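PDB 1JY5: CalsepRRP from Calystegia sepium, which belongs to the ribonuclease T2 family and is related to RNA-cleaving enzymes, although RNA cleavage by this protein itself is only inferred. Local coordinates for residues 87-92 / 98-103; 139-142 / 148-151; 180-183 / 187-190; 76-81 / 125-130. All blocks are in the same frame, centred on the assembly; numbering follows the deposited sequence.

Contact 1 of 4, residues 87-92 / 98-103; sequences SSACGS and LAYEWA
Tyr-100 and Ala-103, on one side of helix 97-106, pack against the first strand and the turn of the beta hairpin made by strands 87-89 and 92-94, which turns back through a type I' turn from Ala-89 to Ser-92. Strand 87-89 runs almost parallel to the helix, at 17° and 8.2 Å between the axes of the short segments. From Tyr-100 onward the helix appears to match the second active-site segment of T2 ribonucleases, HEWxKHG, with tyrosine at the place of its first histidine. The Tyr-100 ring reaches the strand because CG lies opposite the backbone N (chi1 172°). Tyr-100 CE1 comes to 3.1 Å from Ser-88 O, while Ala-89 CB packs obliquely at 3.5 Å from Tyr-100 CD1. Ser-87 OG reaches Tyr-100 CD1 at 3.6 Å. Three successive residues thus flank the CD1-CE1 side of the Tyr-100 ring, Ser-87 OG and Ala-89 CB on opposite sides of its plane and Ser-88 O close to the plane, without a hydrogen bond across the contact. The phenol oxygen is instead bonded to Lys-104. One turn beyond Tyr-100, Ala-103 meets Cys-90, whose sulfur is tied to Cys-57 in a disulfide: Cys-90 SG sits 3.9 Å from Ala-103 CB and 3.6 Å from Ala-103 O.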
# COMPACT_ATOMS: atom_id res chain seq x y z
N SER A 87 -5.71 14.99 4.77
CA SER A 87 -5.52 14.80 3.34
C SER A 87 -6.80 15.20 2.63
O SER A 87 -7.82 15.44 3.27
CB SER A 87 -5.19 13.33 3.05
OG SER A 87 -6.20 12.48 3.56
N SER A 88 -6.77 15.27 1.30
CA SER A 88 -7.97 15.64 0.57
C SER A 88 -8.12 14.85 -0.72
O SER A 88 -7.15 14.44 -1.34
CB SER A 88 -7.96 17.14 0.24
OG SER A 88 -6.89 17.47 -0.64
N ALA A 89 -9.37 14.65 -1.11
CA ALA A 89 -9.65 13.92 -2.33
C ALA A 89 -11.11 14.08 -2.72
O ALA A 89 -11.98 14.24 -1.87
CB ALA A 89 -9.33 12.44 -2.14
N CYS A 90 -11.35 14.06 -4.03
CA CYS A 90 -12.69 14.15 -4.57
C CYS A 90 -13.46 15.39 -4.12
O CYS A 90 -14.67 15.34 -3.94
CB CYS A 90 -13.47 12.90 -4.17
SG CYS A 90 -12.56 11.34 -4.47
N GLY A 91 -12.76 16.50 -3.92
CA GLY A 91 -13.42 17.73 -3.53
C GLY A 91 -13.53 18.08 -2.06
O GLY A 91 -14.18 19.07 -1.71
N SER A 92 -12.93 17.30 -1.17
CA SER A 92 -13.02 17.62 0.24
C SER A 92 -11.90 17.01 1.07
O SER A 92 -11.25 16.05 0.64
CB SER A 92 -14.37 17.17 0.80
OG SER A 92 -14.52 15.78 0.65
N LEU A 98 -8.32 6.21 5.52
CA LEU A 98 -9.32 5.25 5.07
C LEU A 98 -10.40 5.96 4.25
O LEU A 98 -10.78 5.49 3.18
CB LEU A 98 -9.97 4.54 6.27
CG LEU A 98 -9.03 3.89 7.29
CD1 LEU A 98 -9.84 3.22 8.40
CD2 LEU A 98 -8.13 2.86 6.59
N ALA A 99 -10.90 7.09 4.75
CA ALA A 99 -11.93 7.84 4.04
C ALA A 99 -11.36 8.32 2.71
O ALA A 99 -12.06 8.35 1.69
CB ALA A 99 -12.40 9.03 4.88
N TYR A 100 -10.08 8.68 2.72
CA TYR A 100 -9.38 9.16 1.52
C TYR A 100 -9.29 8.07 0.44
O TYR A 100 -9.66 8.29 -0.72
CB TYR A 100 -7.97 9.63 1.90
CG TYR A 100 -7.07 9.98 0.73
CD1 TYR A 100 -7.00 11.27 0.23
CD2 TYR A 100 -6.27 9.00 0.14
CE1 TYR A 100 -6.16 11.59 -0.83
CE2 TYR A 100 -5.43 9.31 -0.92
CZ TYR A 100 -5.37 10.59 -1.40
OH TYR A 100 -4.51 10.88 -2.45
N GLU A 101 -8.80 6.89 0.82
CA GLU A 101 -8.65 5.78 -0.12
C GLU A 101 -10.00 5.25 -0.59
O GLU A 101 -10.14 4.82 -1.74
CB GLU A 101 -7.83 4.65 0.52
CG GLU A 101 -6.38 5.03 0.79
CD GLU A 101 -5.59 5.29 -0.48
OE1 GLU A 101 -4.61 6.07 -0.43
OE2 GLU A 101 -5.92 4.70 -1.53
N TRP A 102 -11.00 5.26 0.29
CA TRP A 102 -12.31 4.77 -0.11
C TRP A 102 -12.91 5.69 -1.17
O TRP A 102 -13.32 5.24 -2.23
CB TRP A 102 -13.28 4.73 1.07
CG TRP A 102 -14.67 4.55 0.58
CD1 TRP A 102 -15.67 5.48 0.58
CD2 TRP A 102 -15.19 3.40 -0.09
NE1 TRP A 102 -16.78 4.97 -0.06
CE2 TRP A 102 -16.51 3.70 -0.48
CE3 TRP A 102 -14.66 2.14 -0.41
CZ2 TRP A 102 -17.32 2.78 -1.16
CZ3 TRP A 102 -15.46 1.22 -1.09
CH2 TRP A 102 -16.78 1.56 -1.46
N ALA A 103 -12.95 6.98 -0.88
CA ALA A 103 -13.51 7.95 -1.80
C ALA A 103 -12.78 7.95 -3.14
O ALA A 103 -13.39 7.86 -4.20
CB ALA A 103 -13.49 9.35 -1.19

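Contact 2 of 4, residues 139-142 / 148-151; sequences SGYL and EYKV. Unlike the reference sequence in segment 148-151: Val-151 (reference Leu).
A Schellman motif closes helix 132-137, and the chain leaving it, from Gly-140 to Leu-142, is met by the side chain of Tyr-149 from strand 149-150. Gly-140 is the C-prime residue with positive phi; Tyr-141 N bonds back to Leu-136 O and Gly-140 N to Ser-137 O. Tyr-141 and Tyr-149 then form an offset edge-to-face pair, the edge of Tyr-141 turned to the face of Tyr-149, with centroids 5.4 Å apart and planes at 67°. The two side chains run antiparallel alongside one another, and the closest ring carbons are Tyr-141 CD2 and Tyr-149 CD2 at 3.5 Å. Tyr-141 CA also lies over the rim of that Tyr-149 face, 3.9 Å above the plane. With CG placed opposite its own carbonyl carbon (chi1 -44°), Tyr-149 stretches along the loop, Tyr-149 CE2 passing Gly-140 O at 3.6 Å, and its hydroxyl ends at Leu-142. There Tyr-149 OH donates to Leu-142 O near the ring plane; the modelled 2.5 Å is very short, and the exact length is doubtful. Leu-204 touches both tyrosines, and Tyr-149 pairs through its backbone with Val-202 of strand 201-202. Chiefly through the ring pair, with the hydroxyl as a second tie, Tyr-149 probably helps to hold the helix exit to the short strand.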
# COMPACT_ATOMS: atom_id res chain seq x y z
N SER A 139 15.22 -13.10 3.19
CA SER A 139 16.23 -13.00 2.14
C SER A 139 17.41 -12.11 2.55
O SER A 139 18.25 -11.77 1.72
CB SER A 139 15.62 -12.47 0.84
OG SER A 139 15.03 -13.51 0.09
N GLY A 140 17.45 -11.74 3.82
CA GLY A 140 18.53 -10.91 4.31
C GLY A 140 18.28 -9.41 4.28
O GLY A 140 19.12 -8.64 4.73
N TYR A 141 17.13 -9.00 3.76
CA TYR A 141 16.80 -7.58 3.69
C TYR A 141 15.96 -7.18 4.89
O TYR A 141 14.73 -7.31 4.89
CB TYR A 141 16.07 -7.27 2.38
CG TYR A 141 16.82 -7.76 1.17
CD1 TYR A 141 16.54 -9.00 0.61
CD2 TYR A 141 17.84 -7.00 0.60
CE1 TYR A 141 17.26 -9.49 -0.48
CE2 TYR A 141 18.57 -7.48 -0.49
CZ TYR A 141 18.27 -8.72 -1.02
OH TYR A 141 19.00 -9.21 -2.09
N LEU A 142 16.65 -6.69 5.92
CA LEU A 142 16.02 -6.30 7.17
C LEU A 142 16.08 -4.80 7.43
O LEU A 142 16.87 -4.08 6.82
CB LEU A 142 16.73 -7.03 8.32
CG LEU A 142 17.01 -8.53 8.11
CD1 LEU A 142 18.11 -8.98 9.06
CD2 LEU A 142 15.73 -9.32 8.35
N GLU A 148 22.82 -0.89 3.30
CA GLU A 148 22.46 -0.43 1.97
C GLU A 148 22.36 -1.69 1.13
O GLU A 148 23.31 -2.47 1.05
CB GLU A 148 23.52 0.51 1.39
CG GLU A 148 23.32 1.98 1.72
CD GLU A 148 24.32 2.88 1.03
OE1 GLU A 148 24.49 2.75 -0.21
OE2 GLU A 148 24.95 3.72 1.70
N TYR A 149 21.19 -1.91 0.52
CA TYR A 149 20.99 -3.10 -0.29
C TYR A 149 20.79 -2.77 -1.76
O TYR A 149 20.38 -1.66 -2.11
CB TYR A 149 19.76 -3.88 0.20
CG TYR A 149 19.63 -4.03 1.69
CD1 TYR A 149 18.84 -3.16 2.44
CD2 TYR A 149 20.26 -5.09 2.36
CE1 TYR A 149 18.65 -3.34 3.81
CE2 TYR A 149 20.08 -5.28 3.73
CZ TYR A 149 19.28 -4.41 4.45
OH TYR A 149 19.08 -4.62 5.79
N LYS A 150 21.09 -3.73 -2.63
CA LYS A 150 20.91 -3.52 -4.05
C LYS A 150 19.43 -3.70 -4.37
O LYS A 150 18.81 -4.66 -3.92
CB LYS A 150 21.73 -4.54 -4.85
CG LYS A 150 23.22 -4.42 -4.62
CD LYS A 150 23.96 -5.48 -5.40
CE LYS A 150 25.46 -5.35 -5.21
NZ LYS A 150 26.20 -6.36 -6.01
N VAL A 151 18.86 -2.76 -5.12
CA VAL A 151 17.45 -2.83 -5.49
C VAL A 151 17.16 -4.12 -6.24
O VAL A 151 16.14 -4.77 -6.00
CB VAL A 151 17.04 -1.65 -6.41
CG1 VAL A 151 15.54 -1.71 -6.70
CG2 VAL A 151 17.39 -0.34 -5.76

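Contact 3 of 4, residues 180-183 / 187-190; sequences ICFD and QLQE
Asp-183, Gln-189 and Gln-187 carry most of this beta-hairpin contact, in which strand 174-182 turns back into the short, weakly bonded strand 188-189. Asp-183 N donates to Gln-187 O at 2.8 Å, and its carboxylate answers in the other direction: OD2 accepts Gln-187 N at 2.9 Å, from above the carboxylate plane (54° out of it). CG of Asp-183 lies between its own N and carbonyl carbon (chi1 66°), which folds the acid back over the turn, where OD2 also takes the hydroxyl of Thr-185. Replacing the acid by alanine is likely to leave Gln-187 N and the Thr-185 hydroxyl without this acceptor, the turn then being held by the backbone bond from Asp-183 N. Gln-189 N bonds Cys-181 O at 2.9 Å, while the Gln-189 side chain extends across the strand until OE1 lies 3.1 Å from Asp-183 CA. Its NE2 turns back to Glu-190 O. Leu-188 CD2 packs against Phe-182 CE2 and, unusually closely, Ile-180 CG2. The Cys-181 to Cys-191 disulfide ties strand 174-182 to the chain just after strand 188-189. A water gives hydrogen bonds to both Asp-183 OD1, at 3.2 Å, and Leu-188 O, at 2.8 Å.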
# COMPACT_ATOMS: atom_id res chain seq x y z
N ILE A 180 2.36 -4.41 -5.83
CA ILE A 180 2.11 -5.77 -6.30
C ILE A 180 0.77 -5.72 -7.03
O ILE A 180 -0.20 -5.16 -6.50
CB ILE A 180 1.95 -6.76 -5.12
CG1 ILE A 180 3.17 -6.70 -4.20
CG2 ILE A 180 1.77 -8.18 -5.67
CD1 ILE A 180 4.47 -7.02 -4.89
N CYS A 181 0.70 -6.31 -8.21
CA CYS A 181 -0.54 -6.28 -8.98
C CYS A 181 -1.35 -7.58 -8.98
O CYS A 181 -0.79 -8.67 -8.88
CB CYS A 181 -0.23 -5.81 -10.42
SG CYS A 181 0.39 -4.10 -10.34
N PHE A 182 -2.67 -7.45 -9.04
CA PHE A 182 -3.59 -8.58 -9.06
C PHE A 182 -4.67 -8.41 -10.13
O PHE A 182 -5.10 -7.28 -10.38
CB PHE A 182 -4.31 -8.73 -7.71
CG PHE A 182 -3.40 -8.99 -6.54
CD1 PHE A 182 -2.80 -7.93 -5.85
CD2 PHE A 182 -3.14 -10.30 -6.12
CE1 PHE A 182 -1.96 -8.17 -4.77
CE2 PHE A 182 -2.29 -10.55 -5.04
CZ PHE A 182 -1.70 -9.48 -4.36
N ASP A 183 -5.11 -9.51 -10.74
CA ASP A 183 -6.17 -9.43 -11.73
C ASP A 183 -7.50 -9.37 -10.98
O ASP A 183 -7.51 -9.39 -9.74
CB ASP A 183 -6.12 -10.62 -12.73
CG ASP A 183 -6.40 -11.98 -12.09
OD1 ASP A 183 -6.01 -13.00 -12.71
OD2 ASP A 183 -7.02 -12.06 -11.02
N GLN A 187 -5.73 -12.89 -8.58
CA GLN A 187 -4.54 -13.68 -8.88
C GLN A 187 -3.41 -12.71 -9.18
O GLN A 187 -3.61 -11.72 -9.89
CB GLN A 187 -4.74 -14.57 -10.11
CG GLN A 187 -5.90 -15.53 -10.08
CD GLN A 187 -5.96 -16.38 -11.35
OE1 GLN A 187 -6.08 -15.85 -12.46
NE2 GLN A 187 -5.86 -17.70 -11.19
N LEU A 188 -2.23 -13.00 -8.65
CA LEU A 188 -1.06 -12.17 -8.89
C LEU A 188 -0.83 -12.02 -10.38
O LEU A 188 -1.00 -12.98 -11.13
CB LEU A 188 0.18 -12.83 -8.28
CG LEU A 188 0.32 -12.73 -6.77
CD1 LEU A 188 1.25 -13.80 -6.25
CD2 LEU A 188 0.83 -11.34 -6.45
N GLN A 189 -0.46 -10.83 -10.83
CA GLN A 189 -0.15 -10.63 -12.24
C GLN A 189 0.97 -9.61 -12.31
O GLN A 189 1.35 -9.03 -11.30
CB GLN A 189 -1.36 -10.11 -13.02
CG GLN A 189 -1.77 -8.71 -12.63
CD GLN A 189 -2.78 -8.11 -13.60
OE1 GLN A 189 -3.91 -8.59 -13.71
NE2 GLN A 189 -2.36 -7.07 -14.31
N GLU A 190 1.50 -9.40 -13.51
CA GLU A 190 2.56 -8.42 -13.69
C GLU A 190 1.90 -7.05 -13.74
O GLU A 190 0.77 -6.91 -14.20
CB GLU A 190 3.29 -8.66 -15.02
CG GLU A 190 3.98 -10.02 -15.15
CD GLU A 190 5.17 -10.16 -14.23
OE1 GLU A 190 5.52 -9.17 -13.55
OE2 GLU A 190 5.77 -11.25 -14.19
O HOH W 1 2.97 -7.57 -9.57
O HOH W 2 -2.87 -13.41 -13.23

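Contact 4 of 4, residues 76-81 / 125-130; sequences SKYWPS and MLYFKY
Phe-128 stands over one face of Tyr-78, and Tyr-127 meets the ring obliquely from the same side of its plane. The Phe-128 pair is edge-to-face, with planes at 83° and centroids 5.1 Å apart. Its CE2 is poised 3.7 Å above the centre of the Tyr-78 ring, and Phe-128 CZ comes to 3.6 Å from Tyr-78 CD1. The opposite face of Tyr-78 is covered by Lys-77 CG. The Tyr-127 plane is turned by 48°, with Tyr-127 CE2 at 3.5 Å from Tyr-78 CD2. The three rings form an aromatic cluster that joins the C-terminal ends of helices 72-78 and 116-129 beside strand 40-48 of the T2 fold's central antiparallel sheet: Tyr-78 bonds to Ile-42 through the backbone, and Tyr-127 OH to Phe-40 O. A serine in place of Tyr-78 would probably open a gap between the helix ends and deprive the Phe-128 edge of the face it rests on. Tyr-127 and Phe-128 diverge at the first torsion: CG of Tyr-127 lies opposite its backbone N (chi1 171°), whereas that of Phe-128 lies beside it, so that Tyr-127 CE2 meets the CB-CD2 side of Tyr-78 and Phe-128 CE2 the ring centre.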
# COMPACT_ATOMS: atom_id res chain seq x y z
N SER A 76 -6.22 0.08 11.91
CA SER A 76 -5.44 1.01 12.71
C SER A 76 -3.99 0.56 12.77
O SER A 76 -3.08 1.38 12.83
CB SER A 76 -6.00 1.09 14.13
OG SER A 76 -5.15 1.88 14.95
N LYS A 77 -3.78 -0.74 12.75
CA LYS A 77 -2.43 -1.27 12.83
C LYS A 77 -1.75 -1.53 11.50
O LYS A 77 -0.55 -1.28 11.35
CB LYS A 77 -2.44 -2.56 13.66
CG LYS A 77 -1.06 -3.17 13.88
CD LYS A 77 -1.16 -4.37 14.81
CE LYS A 77 0.16 -5.10 14.94
NZ LYS A 77 1.22 -4.22 15.50
N TYR A 78 -2.50 -2.01 10.52
CA TYR A 78 -1.91 -2.34 9.22
C TYR A 78 -2.19 -1.36 8.09
O TYR A 78 -1.60 -1.48 7.01
CB TYR A 78 -2.34 -3.75 8.84
CG TYR A 78 -1.97 -4.75 9.91
CD1 TYR A 78 -2.94 -5.29 10.75
CD2 TYR A 78 -0.64 -5.12 10.11
CE1 TYR A 78 -2.59 -6.18 11.77
CE2 TYR A 78 -0.28 -6.01 11.12
CZ TYR A 78 -1.26 -6.53 11.94
OH TYR A 78 -0.90 -7.42 12.93
N TRP A 79 -3.07 -0.41 8.34
CA TRP A 79 -3.40 0.62 7.34
C TRP A 79 -3.36 1.99 8.03
O TRP A 79 -4.28 2.79 7.89
CB TRP A 79 -4.79 0.38 6.76
CG TRP A 79 -5.02 1.07 5.44
CD1 TRP A 79 -4.55 2.28 5.06
CD2 TRP A 79 -5.80 0.58 4.35
NE1 TRP A 79 -4.98 2.58 3.79
CE2 TRP A 79 -5.75 1.55 3.33
CE3 TRP A 79 -6.54 -0.59 4.12
CZ2 TRP A 79 -6.41 1.40 2.10
CZ3 TRP A 79 -7.19 -0.75 2.91
CH2 TRP A 79 -7.12 0.24 1.91
N PRO A 80 -2.29 2.28 8.80
CA PRO A 80 -2.21 3.57 9.48
C PRO A 80 -1.80 4.73 8.58
O PRO A 80 -1.38 4.54 7.45
CB PRO A 80 -1.15 3.34 10.56
CG PRO A 80 -0.98 1.85 10.63
CD PRO A 80 -1.18 1.40 9.21
N SER A 81 -1.92 5.94 9.13
CA SER A 81 -1.52 7.16 8.44
C SER A 81 -0.20 7.57 9.09
O SER A 81 0.02 7.29 10.28
CB SER A 81 -2.58 8.24 8.66
OG SER A 81 -2.22 9.44 8.01
N MET A 125 -6.92 -8.95 3.44
CA MET A 125 -6.71 -10.35 3.11
C MET A 125 -5.46 -10.53 2.26
O MET A 125 -4.61 -11.35 2.57
CB MET A 125 -7.91 -10.91 2.36
CG MET A 125 -7.81 -12.40 2.02
SD MET A 125 -9.21 -12.94 1.00
CE MET A 125 -8.71 -12.26 -0.59
N LEU A 126 -5.36 -9.76 1.18
CA LEU A 126 -4.21 -9.84 0.29
C LEU A 126 -2.94 -9.45 1.05
O LEU A 126 -1.89 -10.08 0.90
CB LEU A 126 -4.41 -8.92 -0.92
CG LEU A 126 -5.57 -9.29 -1.88
CD1 LEU A 126 -5.75 -8.19 -2.92
CD2 LEU A 126 -5.27 -10.62 -2.56
N TYR A 127 -3.05 -8.40 1.87
CA TYR A 127 -1.92 -7.92 2.67
C TYR A 127 -1.39 -9.00 3.61
O TYR A 127 -0.18 -9.16 3.76
CB TYR A 127 -2.34 -6.71 3.49
CG TYR A 127 -1.31 -6.26 4.50
CD1 TYR A 127 -0.22 -5.47 4.12
CD2 TYR A 127 -1.42 -6.61 5.85
CE1 TYR A 127 0.73 -5.04 5.06
CE2 TYR A 127 -0.48 -6.20 6.79
CZ TYR A 127 0.59 -5.41 6.39
OH TYR A 127 1.49 -4.96 7.33
N PHE A 128 -2.29 -9.73 4.26
CA PHE A 128 -1.90 -10.79 5.18
C PHE A 128 -1.40 -12.02 4.44
O PHE A 128 -0.49 -12.72 4.91
CB PHE A 128 -3.07 -11.21 6.07
CG PHE A 128 -3.44 -10.18 7.10
CD1 PHE A 128 -4.77 -9.86 7.33
CD2 PHE A 128 -2.45 -9.53 7.84
CE1 PHE A 128 -5.13 -8.92 8.29
CE2 PHE A 128 -2.80 -8.58 8.80
CZ PHE A 128 -4.14 -8.27 9.03
N LYS A 129 -1.99 -12.30 3.28
CA LYS A 129 -1.59 -13.47 2.50
C LYS A 129 -0.17 -13.34 1.95
O LYS A 129 0.63 -14.27 2.04
CB LYS A 129 -2.56 -13.70 1.34
CG LYS A 129 -2.20 -14.93 0.51
CD LYS A 129 -3.15 -15.15 -0.65
CE LYS A 129 -2.80 -16.45 -1.38
NZ LYS A 129 -3.64 -16.62 -2.60
N TYR A 130 0.14 -12.17 1.38
CA TYR A 130 1.46 -11.93 0.81
C TYR A 130 2.26 -10.96 1.66
O TYR A 130 2.33 -9.76 1.37
CB TYR A 130 1.33 -11.38 -0.61
CG TYR A 130 0.58 -12.30 -1.55
CD1 TYR A 130 -0.76 -12.06 -1.87
CD2 TYR A 130 1.20 -13.41 -2.11
CE1 TYR A 130 -1.46 -12.91 -2.73
CE2 TYR A 130 0.51 -14.27 -2.96
CZ TYR A 130 -0.82 -14.01 -3.27
OH TYR A 130 -1.51 -14.85 -4.11

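From the N terminus, helix 72-78 opens contact 4 at 76-81, and this long loop closes only at 125-130 on helix 116-129. Contact 1 lies wholly within it, a short local closure of hairpin 87-94 on helix 97-106; Trp-79 touches Leu-98 and Glu-101, so the inner and outer closures meet. Contacts 2 and 3 follow in series, and no two contacts cross. Contact 2 closes the loop between helix 132-137 and strand 149-150, on the opposite side of the chain's centre from contact 1, with centres about 34 Å apart. Contact 3 closes the hairpin at the end of strand 174-182, where Phe-182 and Leu-188 pack on Tyr-130 of contact 4, joining the end of helix 116-129 to the central sheet.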